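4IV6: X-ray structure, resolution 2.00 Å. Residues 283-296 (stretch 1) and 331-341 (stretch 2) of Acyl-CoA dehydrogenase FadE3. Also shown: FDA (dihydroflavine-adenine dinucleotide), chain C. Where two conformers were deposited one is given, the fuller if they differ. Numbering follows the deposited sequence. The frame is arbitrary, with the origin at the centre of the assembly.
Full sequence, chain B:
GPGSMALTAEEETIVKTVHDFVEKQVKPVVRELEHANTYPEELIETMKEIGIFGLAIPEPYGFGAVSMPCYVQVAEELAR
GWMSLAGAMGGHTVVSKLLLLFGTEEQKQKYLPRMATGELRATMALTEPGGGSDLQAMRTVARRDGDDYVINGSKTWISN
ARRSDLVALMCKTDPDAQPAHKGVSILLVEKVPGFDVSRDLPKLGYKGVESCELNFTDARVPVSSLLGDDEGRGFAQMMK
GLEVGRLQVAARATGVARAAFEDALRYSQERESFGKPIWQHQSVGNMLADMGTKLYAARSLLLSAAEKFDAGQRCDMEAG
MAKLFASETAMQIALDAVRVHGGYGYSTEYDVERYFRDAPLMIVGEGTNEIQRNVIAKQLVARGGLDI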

# COMPACT_ATOMS: atom_id res chain seq x y z
N SER B 283 -15.99 -5.37 -5.31
CA SER B 283 -14.74 -4.77 -5.76
C SER B 283 -14.87 -3.26 -5.91
O SER B 283 -13.95 -2.51 -5.57
N VAL B 284 -16.04 -2.80 -6.37
CA VAL B 284 -16.29 -1.37 -6.50
C VAL B 284 -16.71 -0.72 -5.20
O VAL B 284 -16.23 0.35 -4.84
N GLY B 285 -17.61 -1.37 -4.48
CA GLY B 285 -18.08 -0.86 -3.21
C GLY B 285 -16.96 -0.72 -2.20
O GLY B 285 -16.93 0.23 -1.40
N ASN B 286 -16.01 -1.64 -2.24
CA ASN B 286 -14.85 -1.58 -1.37
C ASN B 286 -13.98 -0.37 -1.67
O ASN B 286 -13.45 0.28 -0.74
N MET B 287 -13.80 -0.07 -2.95
CA MET B 287 -13.04 1.13 -3.32
C MET B 287 -13.75 2.36 -2.78
O MET B 287 -13.12 3.24 -2.22
N LEU B 288 -15.08 2.43 -2.96
CA LEU B 288 -15.83 3.60 -2.45
C LEU B 288 -15.69 3.74 -0.94
O LEU B 288 -15.54 4.85 -0.42
N ALA B 289 -15.79 2.62 -0.22
CA ALA B 289 -15.67 2.65 1.23
C ALA B 289 -14.29 3.15 1.66
O ALA B 289 -14.18 3.96 2.57
N ASP B 290 -13.25 2.66 0.99
CA ASP B 290 -11.88 3.05 1.32
C ASP B 290 -11.66 4.52 0.99
O ASP B 290 -11.10 5.25 1.80
N MET B 291 -12.15 4.95 -0.16
CA MET B 291 -12.05 6.35 -0.59
C MET B 291 -12.74 7.30 0.41
O MET B 291 -12.17 8.32 0.85
N GLY B 292 -13.98 6.98 0.75
CA GLY B 292 -14.76 7.81 1.64
C GLY B 292 -14.16 7.84 3.04
O GLY B 292 -14.14 8.89 3.69
N THR B 293 -13.68 6.69 3.50
CA THR B 293 -13.05 6.59 4.82
C THR B 293 -11.75 7.44 4.91
O THR B 293 -11.55 8.17 5.87
N LYS B 294 -10.87 7.29 3.92
CA LYS B 294 -9.63 8.10 3.85
C LYS B 294 -9.93 9.58 3.73
O LYS B 294 -9.25 10.41 4.35
N LEU B 295 -10.95 9.93 2.94
CA LEU B 295 -11.30 11.34 2.75
C LEU B 295 -11.77 11.93 4.08
O LEU B 295 -11.37 13.02 4.44
N TYR B 296 -12.61 11.19 4.81
CA TYR B 296 -13.08 11.60 6.13
C TYR B 296 -11.89 11.76 7.07
O TYR B 296 -11.81 12.76 7.81
N MET B 331 -4.27 11.74 -4.24
CA MET B 331 -3.70 10.95 -5.35
C MET B 331 -4.30 9.54 -5.39
O MET B 331 -4.68 9.05 -6.46
N GLN B 332 -4.43 8.91 -4.22
CA GLN B 332 -5.04 7.56 -4.14
C GLN B 332 -6.50 7.59 -4.60
O GLN B 332 -6.94 6.74 -5.41
N ILE B 333 -7.25 8.57 -4.10
CA ILE B 333 -8.64 8.70 -4.44
C ILE B 333 -8.81 9.03 -5.93
O ILE B 333 -9.73 8.49 -6.59
N ALA B 334 -7.93 9.88 -6.47
CA ALA B 334 -8.04 10.26 -7.89
C ALA B 334 -7.88 9.03 -8.79
O ALA B 334 -8.65 8.83 -9.69
N LEU B 335 -6.89 8.19 -8.50
CA LEU B 335 -6.68 6.99 -9.30
C LEU B 335 -7.86 6.05 -9.19
O LEU B 335 -8.32 5.54 -10.21
N ASP B 336 -8.37 5.84 -7.97
CA ASP B 336 -9.47 4.89 -7.75
C ASP B 336 -10.76 5.40 -8.41
O ASP B 336 -11.51 4.60 -8.94
N ALA B 337 -10.95 6.72 -8.46
CA ALA B 337 -12.10 7.28 -9.19
C ALA B 337 -12.01 6.99 -10.69
O ALA B 337 -13.03 6.73 -11.31
N VAL B 338 -10.78 7.00 -11.25
CA VAL B 338 -10.57 6.62 -12.63
C VAL B 338 -11.01 5.15 -12.78
O VAL B 338 -11.74 4.82 -13.73
N ARG B 339 -10.59 4.31 -11.82
CA ARG B 339 -10.86 2.86 -11.89
C ARG B 339 -12.37 2.63 -11.89
O ARG B 339 -12.90 1.81 -12.64
N VAL B 340 -13.07 3.35 -11.03
CA VAL B 340 -14.52 3.22 -10.90
C VAL B 340 -15.25 3.49 -12.20
O VAL B 340 -16.29 2.89 -12.45
N HIS B 341 -14.71 4.39 -13.03
CA HIS B 341 -15.30 4.74 -14.31
C HIS B 341 -14.97 3.75 -15.46
O HIS B 341 -15.47 3.88 -16.59

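The most unusual feature of this contact is its polar edge, where one lysine is tied to the other helix both directly and through water. K294 NZ donates a hydrogen bond to Q332 OE1 at 2.8 Å. It also donates to water 1, with 2.8 Å between K294 NZ and the water O. The same water donates to D336 OD2, and the distance from D336 OD2 to the O of water 1 is 2.7 Å. K294 (m, t, m, t) and Q332 (m, t, chi3 11°) both point toward the opposite helix.

The two helices run nearly antiparallel, at 156°, with axes 10.0 Å apart at closest approach. The backbones come nearest at M291 and I333, whose CA atoms lie 5.7 Å apart.

Two methionines fill much of the space between them. M291 (m, t, p) points toward stretch 2. Its CE lies 3.9 Å from I333 CG2 and 4.0 Å from A337 CB, while its SD sits 3.7 Å from D336 CB. I333 (m, t) leaves its backbone sideways, but its end comes nearer. I333 CD1 reaches 3.4 Å from M291 O and 3.9 Å from L295 CB.

M287 (m, t, m) also points toward stretch 2. Its CE packs on V340 CG2 at 3.8 Å, and its SD lies 3.7 Å from R339 CD. V340 (t) is set sideways, as is V284 (t). V284 CG1 and V340 CG2 are 4.4 Å apart.

D336 (chi1 m) also serves its own helix. Its OD1 forms a salt bridge with R339 NE at 3.0 Å, so its two carboxylate oxygens have different partners, R339 and the water.

The dihydroflavine-adenine dinucleotide lies by the V284 and V340 end. FDA O3B donates to R339 O at 2.7 Å, and V284 CG2 approaches FDA C1B at 3.6 Å.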

# COMPACT_ATOMS: atom_id res chain seq x y z
CB SER B 283 -14.29 -5.38 -7.09
OG SER B 283 -14.20 -6.79 -7.00
CB VAL B 284 -17.34 -1.11 -7.58
CG1 VAL B 284 -17.65 0.38 -7.67
CG2 VAL B 284 -16.81 -1.66 -8.89
CB ASN B 286 -14.03 -2.86 -1.50
CG ASN B 286 -14.73 -4.08 -0.93
OD1 ASN B 286 -15.76 -3.97 -0.25
ND2 ASN B 286 -14.19 -5.25 -1.22
CB MET B 287 -12.83 1.26 -4.83
CG MET B 287 -11.72 0.39 -5.38
SD MET B 287 -11.41 0.76 -7.15
CE MET B 287 -12.84 0.12 -7.98
CB LEU B 288 -17.31 3.49 -2.84
CG LEU B 288 -17.51 3.55 -4.35
CD1 LEU B 288 -18.92 3.08 -4.68
CD2 LEU B 288 -17.23 4.96 -4.86
CB ALA B 289 -15.95 1.27 1.84
CB ASP B 290 -10.86 2.18 0.59
CG ASP B 290 -10.72 0.83 1.22
OD1 ASP B 290 -11.14 0.68 2.39
OD2 ASP B 290 -10.22 -0.09 0.56
CB MET B 291 -12.66 6.53 -2.00
CG MET B 291 -11.90 5.79 -3.10
SD MET B 291 -12.89 5.48 -4.59
CE MET B 291 -12.87 7.09 -5.31
CB THR B 293 -12.76 5.11 5.15
OG1 THR B 293 -13.99 4.39 5.20
CG2 THR B 293 -12.04 4.99 6.50
CB LYS B 294 -8.75 7.65 2.68
CG LYS B 294 -8.20 6.25 2.91
CD LYS B 294 -7.12 5.76 1.92
CE LYS B 294 -7.48 5.85 0.46
NZ LYS B 294 -6.55 4.96 -0.30
CB LEU B 295 -12.40 11.53 1.70
CG LEU B 295 -12.88 12.96 1.43
CD1 LEU B 295 -11.71 13.91 1.22
CD2 LEU B 295 -13.82 12.95 0.25
CB TYR B 296 -14.07 10.56 6.68
CG TYR B 296 -14.71 10.85 8.03
CD1 TYR B 296 -14.90 12.15 8.49
CD2 TYR B 296 -15.20 9.80 8.82
CE1 TYR B 296 -15.53 12.39 9.71
CE2 TYR B 296 -15.81 10.04 10.03
CZ TYR B 296 -15.96 11.33 10.49
OH TYR B 296 -16.58 11.55 11.70
CB MET B 331 -2.18 10.87 -5.21
CG MET B 331 -1.47 10.14 -6.32
SD MET B 331 -1.48 11.05 -7.89
CE MET B 331 -2.87 10.41 -8.82
CB GLN B 332 -4.96 7.04 -2.72
CG GLN B 332 -3.51 6.76 -2.29
CD GLN B 332 -3.32 6.60 -0.78
OE1 GLN B 332 -4.28 6.49 0.01
NE2 GLN B 332 -2.07 6.62 -0.37
CB ILE B 333 -9.36 9.71 -3.52
CG1 ILE B 333 -9.44 9.12 -2.11
CG2 ILE B 333 -10.75 10.06 -4.04
CD1 ILE B 333 -10.00 10.10 -1.08
CB ALA B 334 -7.05 11.34 -8.26
CB LEU B 335 -5.39 6.28 -8.93
CG LEU B 335 -5.16 4.89 -9.54
CD1 LEU B 335 -5.14 4.95 -11.06
CD2 LEU B 335 -3.84 4.39 -9.02
CB ASP B 336 -9.69 4.60 -6.29
CG ASP B 336 -8.66 3.62 -5.70
OD1 ASP B 336 -7.86 2.99 -6.44
OD2 ASP B 336 -8.64 3.50 -4.47
CB ALA B 337 -12.25 8.78 -8.93
CB VAL B 338 -9.11 6.84 -13.07
CG1 VAL B 338 -8.78 6.12 -14.36
CG2 VAL B 338 -8.86 8.32 -13.25
CB ARG B 339 -10.26 2.10 -10.69
CG ARG B 339 -8.74 2.07 -10.58
CD ARG B 339 -8.39 1.37 -9.27
NE ARG B 339 -6.99 1.41 -8.84
CZ ARG B 339 -6.05 0.58 -9.26
NH1 ARG B 339 -6.31 -0.34 -10.19
NH2 ARG B 339 -4.84 0.64 -8.72
CB VAL B 340 -15.06 4.09 -9.74
CG1 VAL B 340 -16.57 4.21 -9.76
CG2 VAL B 340 -14.64 3.47 -8.40
CB HIS B 341 -14.90 6.17 -14.71
CG HIS B 341 -15.65 7.24 -13.98
ND1 HIS B 341 -15.38 7.57 -12.67
CD2 HIS B 341 -16.69 8.02 -14.36
CE1 HIS B 341 -16.21 8.52 -12.28
NE2 HIS B 341 -17.01 8.81 -13.29
PA FDA C . -17.64 -1.33 -16.76
O1A FDA C . -18.74 -0.34 -16.92
O2A FDA C . -17.79 -2.79 -17.09
O5B FDA C . -17.12 -1.27 -15.25
C5B FDA C . -17.06 -0.05 -14.49
C4B FDA C . -16.37 -0.34 -13.16
O4B FDA C . -17.10 -1.40 -12.50
C3B FDA C . -14.95 -0.86 -13.33
O3B FDA C . -14.24 -0.51 -12.17
C2B FDA C . -15.15 -2.37 -13.36
O2B FDA C . -14.00 -3.10 -13.02
C1B FDA C . -16.26 -2.52 -12.35
N9A FDA C . -17.04 -3.72 -12.57
C8A FDA C . -17.91 -3.93 -13.58
N7A FDA C . -18.47 -5.14 -13.44
C5A FDA C . -17.95 -5.73 -12.31
C6A FDA C . -18.08 -7.03 -11.63
N6A FDA C . -18.93 -7.98 -12.10
N1A FDA C . -17.34 -7.21 -10.51
C2A FDA C . -16.49 -6.28 -10.04
N3A FDA C . -16.30 -5.07 -10.63
C4A FDA C . -17.00 -4.78 -11.75
N1 FDA C . -12.30 -2.63 -26.13
C2 FDA C . -12.37 -3.29 -27.30
O2 FDA C . -13.30 -4.13 -27.47
N3 FDA C . -11.45 -3.10 -28.24
C4 FDA C . -10.45 -2.22 -28.12
O4 FDA C . -9.65 -2.08 -29.03
C4X FDA C . -10.30 -1.46 -26.90
N5 FDA C . -9.33 -0.55 -26.68
C5X FDA C . -9.53 0.40 -25.72
C6 FDA C . -8.82 1.60 -25.72
C7 FDA C . -9.00 2.55 -24.74
C7M FDA C . -8.24 3.84 -24.78
C8 FDA C . -9.92 2.31 -23.73
C8M FDA C . -10.17 3.26 -22.61
C9 FDA C . -10.62 1.13 -23.69
C9A FDA C . -10.46 0.18 -24.69
N10 FDA C . -11.24 -1.02 -24.66
C10 FDA C . -11.33 -1.73 -25.87
C1' FDA C . -12.46 -1.05 -23.84
C2' FDA C . -12.06 -1.63 -22.50
O2' FDA C . -11.69 -3.01 -22.61
C3' FDA C . -13.22 -1.37 -21.53
O3' FDA C . -13.16 0.01 -21.08
C4' FDA C . -13.15 -2.30 -20.35
O4' FDA C . -13.67 -3.54 -20.79
C5' FDA C . -14.00 -1.85 -19.16
O5' FDA C . -15.29 -1.59 -19.61
P FDA C . -16.29 -0.50 -19.10
O1P FDA C . -15.67 0.84 -19.24
O2P FDA C . -17.51 -0.80 -19.88
O3P FDA C . -16.35 -0.85 -17.54
O HOH W 1 -8.48 5.22 -2.36